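Local atomic coordinates of FdxN element excision controlling factor protein (Anabaena variabilis, PDB entry 2OKF), a protein that is thought to help control the site-specific excision of the fdxN element from nitrogen-fixation genes in cyanobacteria, and probably binds nucleic acid. Residues D6-V11 / L126-E131; E59-L64 / L96-P101. One frame throughout, in Å; residues are numbered along the deposited sequence.

Interaction 1 of 2, residues D6-V11 / L126-E131; sequences DVFHEV and LVYDVE
The first turns of helix 6-18, with F8 and V11 on the inner side, cross strand 126-129 at 102°, the two local axes 10.5 Å apart at their closest. This is N-terminal helix against central sheet in a PD-(D/E)XK-like fold, and the first turns of the helix meet the C-terminal end of the strand: the nearest backbones are those of V11 and V130, just past the last strand residue, with 6.6 Å from CA to CA. Y128, on the strand, meets both F8 and V11. Its CG sits between the backbone N and the carbonyl carbon (chi1 66°), and the ring, carried on from there, brings its hydroxyl to F8. The hydroxyl ends at the rim of the F8 ring, near the plane of that ring, with OH 3.4 Å from F8 CD2; the two side chains cross at about a right angle. Buried as it is, this hydroxyl is satisfied by a hydrogen bond to the backbone O of K61, which probably limits how the ring can shift. V130 adds to the same rim of F8, its CG2 3.8 Å from F8 CE2, while S62 and L64 touch the phenylalanine from a neighbouring loop. V11 points at the strand. With its CG1 anti to the backbone N (chi1 166°), that methyl comes obliquely to the tyrosine ring, 3.8 Å from both Y128 CD2 and CE2, and lies 4.0 Å from the backbone O of V130.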
# COMPACT_ATOMS: atom_id res chain seq x y z
N ASP A 6 -20.03 5.90 -0.53
CA ASP A 6 -21.00 5.76 -1.63
C ASP A 6 -21.14 7.10 -2.37
O ASP A 6 -21.23 7.11 -3.59
CB ASP A 6 -22.36 5.25 -1.13
CG ASP A 6 -23.02 6.18 -0.12
N VAL A 7 -21.15 8.22 -1.64
CA VAL A 7 -21.27 9.53 -2.28
C VAL A 7 -20.14 9.82 -3.27
O VAL A 7 -20.38 10.23 -4.40
CB VAL A 7 -21.31 10.66 -1.24
CG1 VAL A 7 -21.17 12.04 -1.91
CG2 VAL A 7 -22.61 10.58 -0.43
N PHE A 8 -18.90 9.63 -2.83
CA PHE A 8 -17.76 9.89 -3.71
C PHE A 8 -17.72 8.91 -4.86
O PHE A 8 -17.32 9.24 -5.97
CB PHE A 8 -16.45 9.90 -2.92
CG PHE A 8 -16.31 11.10 -2.08
CD1 PHE A 8 -16.92 11.16 -0.82
CD2 PHE A 8 -15.63 12.22 -2.55
CE1 PHE A 8 -16.83 12.30 -0.05
CE2 PHE A 8 -15.53 13.36 -1.79
CZ PHE A 8 -16.14 13.41 -0.54
N HIS A 9 -18.16 7.69 -4.59
CA HIS A 9 -18.24 6.69 -5.62
C HIS A 9 -19.22 7.16 -6.72
O HIS A 9 -18.94 7.05 -7.93
CB HIS A 9 -18.73 5.40 -4.98
CG HIS A 9 -18.74 4.25 -5.90
ND1 HIS A 9 -17.71 3.34 -5.97
CD2 HIS A 9 -19.68 3.83 -6.78
CE1 HIS A 9 -18.00 2.42 -6.88
NE2 HIS A 9 -19.19 2.70 -7.38
N GLU A 10 -20.38 7.67 -6.32
CA GLU A 10 -21.36 8.16 -7.25
C GLU A 10 -20.85 9.40 -7.99
O GLU A 10 -21.09 9.55 -9.18
CB GLU A 10 -22.70 8.44 -6.57
CG GLU A 10 -23.43 7.15 -6.18
CD GLU A 10 -23.59 6.20 -7.38
OE1 GLU A 10 -24.13 6.63 -8.43
OE2 GLU A 10 -23.15 5.02 -7.27
N VAL A 11 -20.13 10.28 -7.28
CA VAL A 11 -19.54 11.46 -7.93
C VAL A 11 -18.62 11.04 -9.07
O VAL A 11 -18.67 11.60 -10.14
CB VAL A 11 -18.73 12.31 -6.93
CG1 VAL A 11 -17.86 13.32 -7.63
CG2 VAL A 11 -19.68 13.00 -5.95
N LEU A 126 -6.86 9.80 -11.73
CA LEU A 126 -8.05 10.46 -12.29
C LEU A 126 -8.36 11.54 -11.26
O LEU A 126 -8.80 11.24 -10.15
CB LEU A 126 -9.22 9.50 -12.45
CG LEU A 126 -10.53 9.96 -13.06
CD1 LEU A 126 -11.54 8.79 -13.08
CD2 LEU A 126 -11.14 11.11 -12.36
N VAL A 127 -8.11 12.81 -11.62
CA VAL A 127 -8.36 13.91 -10.70
C VAL A 127 -9.74 14.46 -11.04
O VAL A 127 -10.01 14.85 -12.19
CB VAL A 127 -7.32 15.03 -10.85
CG1 VAL A 127 -7.54 16.09 -9.85
CG2 VAL A 127 -5.89 14.45 -10.66
N TYR A 128 -10.60 14.43 -10.04
CA TYR A 128 -12.01 14.84 -10.22
C TYR A 128 -12.38 15.95 -9.28
O TYR A 128 -11.89 16.04 -8.19
CB TYR A 128 -12.96 13.66 -10.06
CG TYR A 128 -13.05 13.02 -8.70
CD1 TYR A 128 -12.09 12.11 -8.25
CD2 TYR A 128 -14.11 13.30 -7.84
CE1 TYR A 128 -12.19 11.55 -7.04
CE2 TYR A 128 -14.20 12.76 -6.61
CZ TYR A 128 -13.25 11.86 -6.19
OH TYR A 128 -13.35 11.27 -4.94
N ASP A 129 -13.23 16.84 -9.76
CA ASP A 129 -13.76 17.94 -9.00
C ASP A 129 -15.03 17.45 -8.34
O ASP A 129 -16.00 17.05 -8.99
CB ASP A 129 -14.04 19.12 -9.92
CG ASP A 129 -14.49 20.32 -9.16
OD1 ASP A 129 -15.60 20.31 -8.60
OD2 ASP A 129 -13.70 21.29 -9.12
N VAL A 130 -15.05 17.46 -7.02
CA VAL A 130 -16.17 16.89 -6.28
C VAL A 130 -17.48 17.67 -6.40
O VAL A 130 -18.55 17.09 -6.67
CB VAL A 130 -15.78 16.73 -4.78
CG1 VAL A 130 -16.99 16.34 -3.95
CG2 VAL A 130 -14.64 15.72 -4.62
N GLU A 131 -17.42 18.98 -6.21
CA GLU A 131 -18.62 19.81 -6.22
C GLU A 131 -19.29 19.80 -7.59
O GLU A 131 -20.52 19.73 -7.69
CB GLU A 131 -18.29 21.23 -5.78
CG GLU A 131 -19.50 22.15 -5.72
CD GLU A 131 -19.18 23.55 -5.16
OE1 GLU A 131 -17.99 23.91 -5.04
OE2 GLU A 131 -20.15 24.28 -4.84

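Interaction 2 of 2, residues E59-L64 / L96-P101; sequences EVKSFL and LYLAVP. With EDO (1,2-ethanediol), chain G.
The two parallel strands of a beta-alpha-beta unit meet here: E59 and V60, ending strand 54-60, pair with L98 and A99 of strand 94-101, and helix 69-90 makes the connection between the strands. Three backbone hydrogen bonds tie them. E59 N gives its hydrogen to Y97 O at 2.9 Å, nearly straight, and E59 O takes that of A99 N at 2.8 Å. The third, K61 N to A99 O, is longer at 3.2 Å and more bent (148° at the hydrogen), as the first strand is already leaving the sheet. On the face toward helix 6-18, V60 CG2 lies 4.4 Å from A99 CB. E59 and L98 share the other face, where helix 69-90 puts Q79 and F80 against the glutamate. E59, V60 and K61 match the E-x-K part of the PD-(D/E)XK signature, consistent with the family, so this strand end probably corresponds to the active-site edge of related nucleases. L98 CD1 joins the two polar side chains: it touches the carboxylate of E59, 3.5 Å from OE2, and the aliphatic stem of K61, 3.7 Å from CG. The lysine chain is bent at chi2 (-67°) and then extended, with its end leading away from strand 94-101; NZ hydrogen-bonds to Q79 OE1 and, at 3.2 Å, to O1 of a 1,2-ethanediol probably left from crystallisation. An alanine in place of K61 would probably leave Q79 OE1 without its ammonium mate and open a gap beside L98 CD1. Farther on, P101, the N-cap of helix 102-106, rests its CD 3.3 Å from K61 O.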
# COMPACT_ATOMS: atom_id res chain seq x y z
N GLU A 59 -10.06 3.15 -8.82
CA GLU A 59 -9.97 3.05 -7.35
C GLU A 59 -10.36 4.41 -6.77
O GLU A 59 -9.61 5.37 -6.89
CB GLU A 59 -8.60 2.62 -6.92
CG GLU A 59 -8.38 2.65 -5.42
CD GLU A 59 -6.96 2.38 -5.04
OE1 GLU A 59 -6.22 1.80 -5.85
OE2 GLU A 59 -6.55 2.75 -3.90
N VAL A 60 -11.56 4.49 -6.21
CA VAL A 60 -12.05 5.77 -5.69
C VAL A 60 -11.64 6.05 -4.28
O VAL A 60 -11.92 5.26 -3.41
CB VAL A 60 -13.58 5.88 -5.79
CG1 VAL A 60 -14.05 7.25 -5.28
CG2 VAL A 60 -14.00 5.69 -7.22
N LYS A 61 -11.04 7.23 -4.07
CA LYS A 61 -10.66 7.75 -2.75
C LYS A 61 -11.18 9.17 -2.56
O LYS A 61 -11.29 9.98 -3.53
CB LYS A 61 -9.15 7.70 -2.54
CG LYS A 61 -8.61 6.28 -2.58
CD LYS A 61 -9.12 5.50 -1.41
CE LYS A 61 -8.78 4.04 -1.50
NZ LYS A 61 -9.07 3.35 -0.23
N SER A 62 -11.57 9.47 -1.33
CA SER A 62 -12.11 10.80 -1.00
C SER A 62 -11.15 11.61 -0.12
O SER A 62 -11.27 12.83 -0.06
CB SER A 62 -13.41 10.62 -0.26
OG SER A 62 -13.19 9.78 0.86
N PHE A 63 -10.20 10.93 0.53
CA PHE A 63 -9.21 11.60 1.36
C PHE A 63 -9.87 12.57 2.33
O PHE A 63 -9.59 13.77 2.34
CB PHE A 63 -8.11 12.26 0.51
CG PHE A 63 -7.10 11.28 -0.01
CD1 PHE A 63 -5.99 10.95 0.75
CD2 PHE A 63 -7.27 10.67 -1.23
CE1 PHE A 63 -5.08 10.03 0.29
CE2 PHE A 63 -6.35 9.73 -1.69
CZ PHE A 63 -5.26 9.43 -0.92
N LEU A 64 -10.77 12.02 3.14
CA LEU A 64 -11.48 12.81 4.12
C LEU A 64 -10.57 13.18 5.28
O LEU A 64 -9.71 12.40 5.72
CB LEU A 64 -12.71 12.07 4.64
CG LEU A 64 -13.82 11.81 3.61
CD1 LEU A 64 -14.96 11.07 4.30
CD2 LEU A 64 -14.33 13.07 2.96
N LEU A 96 -5.64 0.62 -14.57
CA LEU A 96 -6.06 1.13 -13.26
C LEU A 96 -5.64 2.57 -12.99
O LEU A 96 -4.47 2.94 -13.20
CB LEU A 96 -5.46 0.26 -12.17
CG LEU A 96 -5.86 0.57 -10.75
CD1 LEU A 96 -7.32 0.32 -10.51
CD2 LEU A 96 -5.02 -0.23 -9.78
N TYR A 97 -6.61 3.33 -12.47
CA TYR A 97 -6.39 4.72 -12.05
C TYR A 97 -6.82 4.90 -10.59
O TYR A 97 -7.84 4.33 -10.19
CB TYR A 97 -7.21 5.70 -12.93
CG TYR A 97 -6.71 5.77 -14.32
CD1 TYR A 97 -7.11 4.80 -15.25
CD2 TYR A 97 -5.80 6.75 -14.74
CE1 TYR A 97 -6.61 4.79 -16.52
CE2 TYR A 97 -5.29 6.73 -16.03
CZ TYR A 97 -5.70 5.75 -16.91
OH TYR A 97 -5.21 5.72 -18.22
N LEU A 98 -6.07 5.71 -9.86
CA LEU A 98 -6.46 6.17 -8.51
C LEU A 98 -7.23 7.45 -8.72
O LEU A 98 -6.67 8.44 -9.21
CB LEU A 98 -5.25 6.39 -7.63
CG LEU A 98 -5.53 6.95 -6.25
CD1 LEU A 98 -6.28 5.94 -5.42
CD2 LEU A 98 -4.23 7.32 -5.60
N ALA A 99 -8.48 7.48 -8.29
CA ALA A 99 -9.30 8.71 -8.40
C ALA A 99 -9.11 9.55 -7.13
O ALA A 99 -9.31 9.06 -6.04
CB ALA A 99 -10.77 8.37 -8.59
N VAL A 100 -8.68 10.79 -7.31
CA VAL A 100 -8.33 11.71 -6.25
C VAL A 100 -9.16 13.02 -6.41
O VAL A 100 -9.19 13.55 -7.50
CB VAL A 100 -6.80 12.09 -6.47
CG1 VAL A 100 -6.25 13.01 -5.40
CG2 VAL A 100 -5.90 10.85 -6.58
N PRO A 101 -9.73 13.55 -5.35
CA PRO A 101 -10.34 14.89 -5.49
C PRO A 101 -9.33 15.97 -5.85
O PRO A 101 -8.16 15.90 -5.49
CB PRO A 101 -10.92 15.14 -4.10
CG PRO A 101 -11.16 13.81 -3.54
CD PRO A 101 -10.01 12.99 -4.01
C1 EDO G . -12.42 2.57 1.25
O1 EDO G . -11.67 1.62 0.48
C2 EDO G . -12.31 3.94 0.60
O2 EDO G . -11.85 4.88 1.56

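Interactions 1 and 2 have their centres about 8 Å apart and both reach the same sheet, in which strands 94-101 and 125-129 are neighbours; L126 N lies 2.9 Å from L98 O, a probable backbone hydrogen bond between them. Y128 OH, 2.8 Å from K61 O, probably helps to hold the backbone of the residue whose side chain reaches the 1,2-ethanediol. Packing completes the joint. F8 CG sits 3.5 Å from S62 CB, and Y128 CE1 is 3.6 Å from P101 N, which places segment 6-11 and the end of strand 126-129 beside the probable active-site edge.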